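Side-chain contact in diol-dehydratase (Roseburia inulinivorans, PDB 5I2A), which probably acts as a glycyl radical, B12-independent lyase that dehydrates 1,2-propanediol: residues L811-A816 and T823-S828. Numbering follows the deposited sequence.
Sequences LIVRVA and TTLSKS
Leu825 reaches across to Val813 and Val815 with a single methyl, and the contact is a compact example of one branched side chain serving two alternate residues of an extended segment. Its CD1 lies 4.1 Å from Val813 CG2 and also 4.1 Å from Val815 CG2. The leucine runs obliquely to Val813 but passes Val815 in the reverse direction. In Val813, chi1 -66° puts CG1 anti to the carbonyl carbon and leaves CG2 between that carbon and the backbone N; in Val815, CG1 is anti to the backbone N (chi1 -177°) and CG2 lies beside that N. The two valines thus bring CG2 to Leu825 CD1 from different rotational positions. The touching residues are all buried; Ala820 and Ile833 add to the apolar packing around Leu825.

The motif is a short β-hairpin, strands 812-814 and 819-821, in the C-terminal glycyl radical region; its connecting loop holds Gly817, the predicted radical site, unmodified here. After the second strand the chain turns back past the first through Leu825 and enters helix 827-835, with Ser826 at the N-cap.

Toward the hairpin's open end the fit is looser. Leu811 and Thr823, both partly exposed, stay apart, Leu811 CB lying 5.7 Å from Thr823 CG2, and a water bridges the backbones instead, donating to Leu811 O at 2.8 Å and accepting from Thr823 N at 3.0 Å.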
loop_
_atom_site.group_PDB
_atom_site.type_symbol
_atom_site.label_atom_id
_atom_site.label_comp_id
_atom_site.label_asym_id
_atom_site.label_seq_id
_atom_site.Cartn_x
_atom_site.Cartn_y
_atom_site.Cartn_z
ATOM N N LEU A 811 -42.062 8.014 22.956
ATOM C CA LEU A 811 -41.346 8.937 23.830
ATOM C C LEU A 811 -39.866 9.039 23.424
ATOM O O LEU A 811 -39.185 8.029 23.329
ATOM C CB LEU A 811 -41.458 8.493 25.284
ATOM C CG LEU A 811 -40.681 9.354 26.280
ATOM C CD1 LEU A 811 -41.300 10.754 26.363
ATOM C CD2 LEU A 811 -40.650 8.682 27.631
ATOM N N ILE A 812 -39.400 10.258 23.166
ATOM C CA ILE A 812 -38.007 10.519 22.806
ATOM C C ILE A 812 -37.280 11.155 23.986
ATOM O O ILE A 812 -37.849 12.002 24.664
ATOM C CB ILE A 812 -37.888 11.482 21.588
ATOM C CG1 ILE A 812 -38.692 10.978 20.388
ATOM C CG2 ILE A 812 -36.419 11.771 21.242
ATOM C CD1 ILE A 812 -37.963 10.068 19.480
ATOM N N VAL A 813 -36.038 10.749 24.246
ATOM C CA VAL A 813 -35.198 11.512 25.166
ATOM C C VAL A 813 -33.892 11.878 24.490
ATOM O O VAL A 813 -33.480 11.225 23.533
ATOM C CB VAL A 813 -34.870 10.753 26.455
ATOM C CG1 VAL A 813 -36.132 10.519 27.278
ATOM C CG2 VAL A 813 -34.137 9.431 26.137
ATOM N N ARG A 814 -33.249 12.921 25.002
ATOM C CA ARG A 814 -31.902 13.264 24.600
ATOM C C ARG A 814 -30.924 12.354 25.315
ATOM O O ARG A 814 -30.966 12.264 26.540
ATOM C CB ARG A 814 -31.579 14.725 24.925
ATOM C CG ARG A 814 -30.299 15.217 24.262
ATOM C CD ARG A 814 -30.415 15.147 22.732
ATOM N NE ARG A 814 -29.248 15.712 22.040
ATOM C CZ ARG A 814 -29.136 15.812 20.719
ATOM N NH1 ARG A 814 -30.110 15.370 19.928
ATOM N NH2 ARG A 814 -28.047 16.349 20.182
ATOM N N VAL A 815 -30.048 11.682 24.567
ATOM C CA VAL A 815 -28.995 10.885 25.192
ATOM C C VAL A 815 -27.739 11.753 25.356
ATOM O O VAL A 815 -27.574 12.399 26.376
ATOM C CB VAL A 815 -28.679 9.596 24.377
ATOM C CG1 VAL A 815 -27.643 8.756 25.091
ATOM C CG2 VAL A 815 -29.943 8.787 24.161
ATOM N N ALA A 816 -26.860 11.774 24.356
ATOM C CA ALA A 816 -25.778 12.765 24.340
ATOM C C ALA A 816 -25.308 13.005 22.916
ATOM O O ALA A 816 -24.601 12.185 22.345
ATOM C CB ALA A 816 -24.619 12.321 25.222
ATOM N N THR A 823 -37.873 3.857 25.174
ATOM C CA THR A 823 -38.138 2.454 25.448
ATOM C C THR A 823 -37.321 1.531 24.535
ATOM O O THR A 823 -37.471 0.328 24.617
ATOM C CB THR A 823 -39.648 2.086 25.320
ATOM O OG1 THR A 823 -40.102 2.302 23.981
ATOM C CG2 THR A 823 -40.498 2.915 26.281
ATOM N N THR A 824 -36.464 2.078 23.669
ATOM C CA THR A 824 -35.511 1.221 22.950
ATOM C C THR A 824 -34.162 1.196 23.664
ATOM O O THR A 824 -33.227 0.552 23.211
ATOM C CB THR A 824 -35.270 1.662 21.479
ATOM O OG1 THR A 824 -34.594 2.927 21.446
ATOM C CG2 THR A 824 -36.579 1.752 20.709
ATOM N N LEU A 825 -34.060 1.918 24.769
ATOM C CA LEU A 825 -32.826 1.952 25.538
ATOM C C LEU A 825 -32.871 0.939 26.680
ATOM O O LEU A 825 -33.943 0.669 27.232
ATOM C CB LEU A 825 -32.585 3.356 26.092
ATOM C CG LEU A 825 -32.584 4.482 25.058
ATOM C CD1 LEU A 825 -32.247 5.809 25.713
ATOM C CD2 LEU A 825 -31.601 4.185 23.907
ATOM N N SER A 826 -31.708 0.401 27.042
ATOM C CA SER A 826 -31.608 -0.574 28.124
ATOM C C SER A 826 -31.848 0.094 29.466
ATOM O O SER A 826 -31.723 1.313 29.594
ATOM C CB SER A 826 -30.230 -1.242 28.136
ATOM O OG SER A 826 -29.257 -0.346 28.646
ATOM N N LYS A 827 -32.162 -0.713 30.475
ATOM C CA LYS A 827 -32.414 -0.185 31.810
ATOM C C LYS A 827 -31.242 0.639 32.354
ATOM O O LYS A 827 -31.445 1.693 32.961
ATOM C CB LYS A 827 -32.728 -1.317 32.790
ATOM C CG LYS A 827 -32.960 -0.798 34.192
ATOM C CD LYS A 827 -33.246 -1.903 35.194
ATOM C CE LYS A 827 -33.123 -1.361 36.620
ATOM N NZ LYS A 827 -33.898 -0.086 36.786
ATOM N N SER A 828 -30.019 0.161 32.156
ATOM C CA SER A 828 -28.873 0.880 32.705
ATOM C C SER A 828 -28.715 2.269 32.053
ATOM O O SER A 828 -28.368 3.241 32.720
ATOM C CB SER A 828 -27.590 0.049 32.559
ATOM O OG SER A 828 -27.281 -0.195 31.200
HETATM O O HOH W 1 -39.892 5.354 23.587
#